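Local coordinates for cell division control protein (Pyrococcus abyssi, PDB 6RPP) that probably splices itself out of a replicative MCM helicase precursor, as an intein built on the HINT fold, at residues A[39-44]-A[72-77]; A[26-31]-A[47-52]. The protein carries 2 engineered substitutions. All coordinates share one frame; numbering follows the deposited sequence. Where two conformers were deposited one is given.

Both interactions hold the same four-stranded antiparallel sheet, and strand 44-56 ties them together: its first residue, Gly44, pairs with strand 63-75 in interaction 1, while residues 47-52 lie under helix 21-35 in interaction 2. The first is a surface contact at a sheet end, where a tight turn sets Val41 and Asp43 beside Trp72 and Arg74 and one nearly straight backbone hydrogen bond accompanies the Gly44-Arg74 pairing. Interaction 2 is partly buried, smaller in area (161 against 269 Å²) and almost wholly aliphatic, with no direct hydrogen bond. Their centres are about 15 Å apart, yet they touch: Lys73 NZ of residues 72-77 makes a 2.9 Å salt bridge to Glu26 OE1 of residues 26-31.

Interaction 1 (A[39-44]-A[72-77]); sequences GRVDDG and WKRTAP
The extended Arg74 side chain, CG anti to the carbonyl carbon (chi1 -62°), lays its guanidinium against one face of the Trp72 indole, offset toward the rim, with Trp72 CE3 3.3 Å above the centre of the guanidinium plane. Val41 meets the indole at its edge, CG2 lying 3.9 Å from Trp72 CZ3, and the same methyl packs 3.7 Å from Arg74 NH1. Asp43 approaches the guanidinium edge-on, planes 31° apart, its OD1 3.8 Å from Arg74 NH1 in a long salt bridge. Val41 to Gly44 form a type I turn with a two-residue loop, closing by backbone bonds in both directions the hairpin of strands 39-41 and 44-56, the latter pairing with 63-75 in the antiparallel sheet of this HINT domain. Gly44 faces Arg74 as a non-hydrogen-bonded pair, so close that a CB would clash with Lys73 O. Thr75 N donates to Asp43 O at 2.9 Å, almost straight at 166°. An alanine in place of Val41 would remove both methyls and would probably lose packing at the indole edge and beside Arg74 NH1. One water donates to Asp43 OD2 and Thr75 O. Arg74 also touches Ala2 and Trp72 touches Ala168, near the chain ends.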
loop_
_atom_site.group_PDB
_atom_site.type_symbol
_atom_site.label_atom_id
_atom_site.label_comp_id
_atom_site.label_asym_id
_atom_site.label_seq_id
_atom_site.Cartn_x
_atom_site.Cartn_y
_atom_site.Cartn_z
ATOM N N GLY A 39 4.359 13.859 -13.907
ATOM C CA GLY A 39 3.838 12.983 -14.935
ATOM C C GLY A 39 2.328 12.928 -14.835
ATOM O O GLY A 39 1.768 13.065 -13.761
ATOM N N ARG A 40 1.669 12.722 -15.959
ATOM C CA ARG A 40 0.218 12.650 -15.945
ATOM C C ARG A 40 -0.238 11.368 -16.612
ATOM O O ARG A 40 0.324 10.963 -17.631
ATOM C CB ARG A 40 -0.394 13.860 -16.648
ATOM C CG ARG A 40 -0.284 15.157 -15.852
ATOM C CD ARG A 40 -1.053 16.278 -16.547
ATOM N NE ARG A 40 -0.861 17.575 -15.903
ATOM C CZ ARG A 40 0.203 18.350 -16.081
ATOM N NH1 ARG A 40 1.188 17.959 -16.883
ATOM N NH2 ARG A 40 0.286 19.516 -15.449
ATOM N N VAL A 41 -1.223 10.716 -15.997
ATOM C CA VAL A 41 -1.959 9.612 -16.595
ATOM C C VAL A 41 -3.424 10.019 -16.673
ATOM O O VAL A 41 -3.845 11.015 -16.086
ATOM C CB VAL A 41 -1.797 8.294 -15.813
ATOM C CG1 VAL A 41 -0.401 7.716 -16.014
ATOM C CG2 VAL A 41 -2.112 8.499 -14.330
ATOM N N ASP A 42 -4.201 9.228 -17.415
ATOM C CA ASP A 42 -5.600 9.566 -17.655
ATOM C C ASP A 42 -6.365 9.850 -16.366
ATOM O O ASP A 42 -7.270 10.692 -16.351
ATOM C CB ASP A 42 -6.274 8.439 -18.437
ATOM C CG ASP A 42 -5.743 8.325 -19.849
ATOM O OD1 ASP A 42 -5.551 7.185 -20.329
ATOM O OD2 ASP A 42 -5.501 9.382 -20.475
ATOM N N ASP A 43 -6.009 9.184 -15.275
ATOM C CA ASP A 43 -6.757 9.323 -14.030
ATOM C C ASP A 43 -5.863 9.774 -12.875
ATOM O O ASP A 43 -6.124 9.430 -11.712
ATOM C CB ASP A 43 -7.461 8.004 -13.687
ATOM C CG ASP A 43 -6.475 6.919 -13.241
ATOM O OD1 ASP A 43 -5.327 6.911 -13.750
ATOM O OD2 ASP A 43 -6.825 6.094 -12.367
ATOM N N GLY A 44 -4.797 10.527 -13.159
ATOM C CA GLY A 44 -3.962 10.927 -12.030
ATOM C C GLY A 44 -2.575 11.369 -12.476
ATOM O O GLY A 44 -2.392 11.836 -13.612
ATOM N N TRP A 72 2.465 8.162 -6.585
ATOM C CA TRP A 72 1.283 8.096 -7.424
ATOM C C TRP A 72 0.076 8.695 -6.727
ATOM O O TRP A 72 -0.192 8.363 -5.579
ATOM C CB TRP A 72 0.942 6.637 -7.746
ATOM C CG TRP A 72 1.745 6.076 -8.778
ATOM C CD1 TRP A 72 2.836 5.229 -8.633
ATOM C CD2 TRP A 72 1.595 6.294 -10.176
ATOM N NE1 TRP A 72 3.349 4.932 -9.870
ATOM C CE2 TRP A 72 2.602 5.553 -10.828
ATOM C CE3 TRP A 72 0.688 7.020 -10.942
ATOM C CZ2 TRP A 72 2.722 5.532 -12.209
ATOM C CZ3 TRP A 72 0.807 6.990 -12.316
ATOM C CH2 TRP A 72 1.811 6.261 -12.932
ATOM N N LYS A 73 -0.653 9.549 -7.431
ATOM C CA LYS A 73 -1.910 10.115 -6.940
ATOM C C LYS A 73 -2.965 9.828 -7.988
ATOM O O LYS A 73 -2.818 10.277 -9.120
ATOM C CB LYS A 73 -1.782 11.627 -6.764
ATOM C CG LYS A 73 -3.094 12.432 -6.490
ATOM C CD LYS A 73 -2.836 13.895 -6.443
ATOM C CE LYS A 73 -4.103 14.771 -6.005
ATOM N NZ LYS A 73 -3.686 16.096 -5.750
ATOM N N ARG A 74 -4.043 9.136 -7.617
ATOM C CA ARG A 74 -5.021 8.714 -8.600
ATOM C C ARG A 74 -6.422 9.061 -8.122
ATOM O O ARG A 74 -6.696 9.112 -6.923
ATOM C CB ARG A 74 -4.942 7.191 -8.914
ATOM C CG ARG A 74 -3.590 6.761 -9.511
ATOM C CD ARG A 74 -3.727 5.480 -10.340
ATOM N NE ARG A 74 -2.470 4.728 -10.410
ATOM C CZ ARG A 74 -1.722 4.624 -11.501
ATOM N NH1 ARG A 74 -2.108 5.209 -12.626
ATOM N NH2 ARG A 74 -0.592 3.928 -11.471
ATOM N N THR A 75 -7.328 9.251 -9.080
ATOM C CA THR A 75 -8.721 9.445 -8.724
ATOM C C THR A 75 -9.255 8.237 -7.947
ATOM O O THR A 75 -9.086 7.079 -8.356
ATOM C CB THR A 75 -9.551 9.679 -9.994
ATOM O OG1 THR A 75 -9.003 10.796 -10.704
ATOM C CG2 THR A 75 -11.001 9.977 -9.688
ATOM N N ALA A 76 -9.937 8.513 -6.860
ATOM C CA ALA A 76 -10.535 7.427 -6.104
ATOM C C ALA A 76 -11.634 6.746 -6.930
ATOM O O ALA A 76 -12.411 7.405 -7.655
ATOM C CB ALA A 76 -11.112 7.954 -4.797
ATOM N N PRO A 77 -11.758 5.429 -6.828
ATOM C CA PRO A 77 -12.927 4.755 -7.409
ATOM C C PRO A 77 -14.245 5.083 -6.676
ATOM O O PRO A 77 -14.244 5.770 -5.633
ATOM C CB PRO A 77 -12.546 3.275 -7.287
ATOM C CG PRO A 77 -11.656 3.199 -6.090
ATOM C CD PRO A 77 -10.810 4.489 -6.162
HETATM O O HOH W 1 -9.099 5.977 -10.735
#

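Interaction 2 (A[26-31]-A[47-52]); sequences ERAIEE and APIDIE
Methyl-to-methyl packing carries most of the contact between helix residues 26-31 and strand residues 47-52. Ala28 aims its CB at the strand and meets Ile49 CG2 at 3.4 Å, tighter than ordinary van der Waals contact between carbons. Ile49 reaches it because chi1 of 50° sets CG2 anti to the carbonyl carbon, beside the backbone N, while CG1 takes the crowded position between N and C. The CB of Ala47 also points at the helix and lies 4.2 Å from Ala28 CB. Ile29 contributes from the flank: its CB leaves the backbone away from the strand, but a chi2 of -73° bends the chain so that CD1 comes within 3.9 Å of Ala47 CB.

Small residues let the two backbones come close, with segment axes 7.5 Å apart at nearest approach and running at 123° to each other. This is helix-on-sheet packing within the intein splicing domain, helix 21-35 lying over one face of the antiparallel sheet that contains strand 44-56. Contacts of Ala47 with Ala32 and of Ile51 with Ile24 extend it along the helix in both directions, and both Ala28 and Ile49 touch Ala71 of the adjoining strand 63-75.

The methyls also pack against backbone carbonyls: Ala47 CB is 3.5 Å from Ala28 O, and Ala28 CB 3.8 Å from Pro48 O. No direct hydrogen bond joins the segments; instead one water donates to Ala28 O at 2.7 Å and to Pro48 O at 2.8 Å, bridging the helix and strand carbonyls.

Glu26 on the same helix turns its carboxylate to other partners, OE2 being hydrogen-bonded with Tyr148 OH of strand 146-151.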
loop_
_atom_site.group_PDB
_atom_site.type_symbol
_atom_site.label_atom_id
_atom_site.label_comp_id
_atom_site.label_asym_id
_atom_site.label_seq_id
_atom_site.Cartn_x
_atom_site.Cartn_y
_atom_site.Cartn_z
ATOM N N GLU A 26 1.534 13.977 -1.904
ATOM C CA GLU A 26 1.150 15.327 -2.303
ATOM C C GLU A 26 2.337 16.279 -2.267
ATOM O O GLU A 26 2.420 17.173 -3.121
ATOM C CB GLU A 26 0.035 15.825 -1.397
ATOM C CG GLU A 26 -1.281 15.047 -1.565
ATOM C CD GLU A 26 -1.944 15.220 -2.937
ATOM O OE1 GLU A 26 -1.534 16.089 -3.761
ATOM O OE2 GLU A 26 -2.946 14.500 -3.151
ATOM N N ARG A 27 3.277 16.096 -1.323
ATOM C CA ARG A 27 4.455 16.963 -1.320
ATOM C C ARG A 27 5.285 16.747 -2.574
ATOM O O ARG A 27 5.840 17.707 -3.137
ATOM C CB ARG A 27 5.291 16.704 -0.065
ATOM C CG ARG A 27 6.565 17.545 0.054
ATOM C CD ARG A 27 7.365 17.076 1.273
ATOM N NE ARG A 27 8.718 17.626 1.327
ATOM C CZ ARG A 27 9.148 18.436 2.289
ATOM N NH1 ARG A 27 8.323 18.796 3.264
ATOM N NH2 ARG A 27 10.395 18.898 2.278
ATOM N N ALA A 28 5.400 15.489 -3.004
ATOM C CA ALA A 28 6.191 15.192 -4.183
ATOM C C ALA A 28 5.520 15.738 -5.431
ATOM O O ALA A 28 6.195 16.241 -6.346
ATOM C CB ALA A 28 6.393 13.677 -4.296
ATOM N N ILE A 29 4.194 15.639 -5.476
ATOM C CA ILE A 29 3.421 16.195 -6.591
ATOM C C ILE A 29 3.578 17.706 -6.654
ATOM O O ILE A 29 3.788 18.289 -7.730
ATOM C CB ILE A 29 1.937 15.797 -6.456
ATOM C CG1 ILE A 29 1.756 14.284 -6.521
ATOM C CG2 ILE A 29 1.089 16.502 -7.518
ATOM C CD1 ILE A 29 1.932 13.706 -7.861
ATOM N N GLU A 30 3.479 18.372 -5.510
ATOM C CA GLU A 30 3.597 19.836 -5.513
ATOM C C GLU A 30 4.967 20.285 -6.032
ATOM O O GLU A 30 5.072 21.234 -6.821
ATOM C CB GLU A 30 3.355 20.367 -4.101
ATOM C CG GLU A 30 3.264 21.874 -4.023
ATOM C CD GLU A 30 2.927 22.370 -2.614
ATOM O OE1 GLU A 30 2.923 21.542 -1.672
ATOM O OE2 GLU A 30 2.688 23.588 -2.448
ATOM N N GLU A 31 6.031 19.586 -5.640
ATOM C CA GLU A 31 7.349 19.997 -6.085
ATOM C C GLU A 31 7.514 19.733 -7.578
ATOM O O GLU A 31 8.085 20.572 -8.297
ATOM C CB GLU A 31 8.394 19.246 -5.262
ATOM C CG GLU A 31 9.813 19.682 -5.518
ATOM C CD GLU A 31 10.768 19.083 -4.523
ATOM O OE1 GLU A 31 10.974 19.677 -3.440
ATOM O OE2 GLU A 31 11.308 18.011 -4.830
ATOM N N ALA A 47 5.101 11.426 -9.676
ATOM C CA ALA A 47 6.192 12.351 -9.435
ATOM C C ALA A 47 7.353 11.577 -8.834
ATOM O O ALA A 47 7.143 10.604 -8.109
ATOM C CB ALA A 47 5.756 13.471 -8.478
ATOM N N PRO A 48 8.568 12.013 -9.056
ATOM C CA PRO A 48 9.719 11.330 -8.448
ATOM C C PRO A 48 9.755 11.549 -6.945
ATOM O O PRO A 48 9.399 12.615 -6.428
ATOM C CB PRO A 48 10.922 11.993 -9.134
ATOM C CG PRO A 48 10.430 13.228 -9.659
ATOM C CD PRO A 48 8.959 13.112 -9.949
ATOM N N ILE A 49 10.228 10.533 -6.232
ATOM C CA ILE A 49 10.561 10.631 -4.813
ATOM C C ILE A 49 11.823 9.832 -4.570
ATOM O O ILE A 49 12.283 9.061 -5.425
ATOM C CB ILE A 49 9.488 10.070 -3.854
ATOM C CG1 ILE A 49 9.097 8.677 -4.305
ATOM C CG2 ILE A 49 8.325 10.943 -3.728
ATOM C CD1 ILE A 49 8.122 8.014 -3.292
ATOM N N ASP A 50 12.402 10.021 -3.361
ATOM C CA ASP A 50 13.542 9.237 -2.900
ATOM C C ASP A 50 13.413 9.015 -1.390
ATOM O O ASP A 50 13.956 9.774 -0.588
ATOM C CB ASP A 50 14.862 9.944 -3.252
ATOM C CG ASP A 50 16.096 9.151 -2.877
ATOM O OD1 ASP A 50 16.016 7.974 -2.454
ATOM O OD2 ASP A 50 17.210 9.710 -3.062
ATOM N N ILE A 51 12.741 7.946 -0.990
ATOM C CA ILE A 51 12.535 7.690 0.424
ATOM C C ILE A 51 12.862 6.230 0.708
ATOM O O ILE A 51 12.988 5.416 -0.206
ATOM C CB ILE A 51 11.091 8.022 0.866
ATOM C CG1 ILE A 51 10.125 7.079 0.190
ATOM C CG2 ILE A 51 10.742 9.445 0.479
ATOM C CD1 ILE A 51 8.714 7.332 0.623
ATOM N N GLU A 52 13.078 5.932 1.979
ATOM C CA GLU A 52 13.457 4.596 2.418
ATOM C C GLU A 52 12.235 3.983 3.103
ATOM O O GLU A 52 11.679 4.580 4.030
ATOM C CB GLU A 52 14.656 4.671 3.359
ATOM C CG GLU A 52 15.177 3.327 3.770
ATOM C CD GLU A 52 16.413 3.448 4.625
ATOM O OE1 GLU A 52 17.464 2.911 4.217
ATOM O OE2 GLU A 52 16.338 4.098 5.687
HETATM O O HOH W 2 8.694 15.286 -6.939
#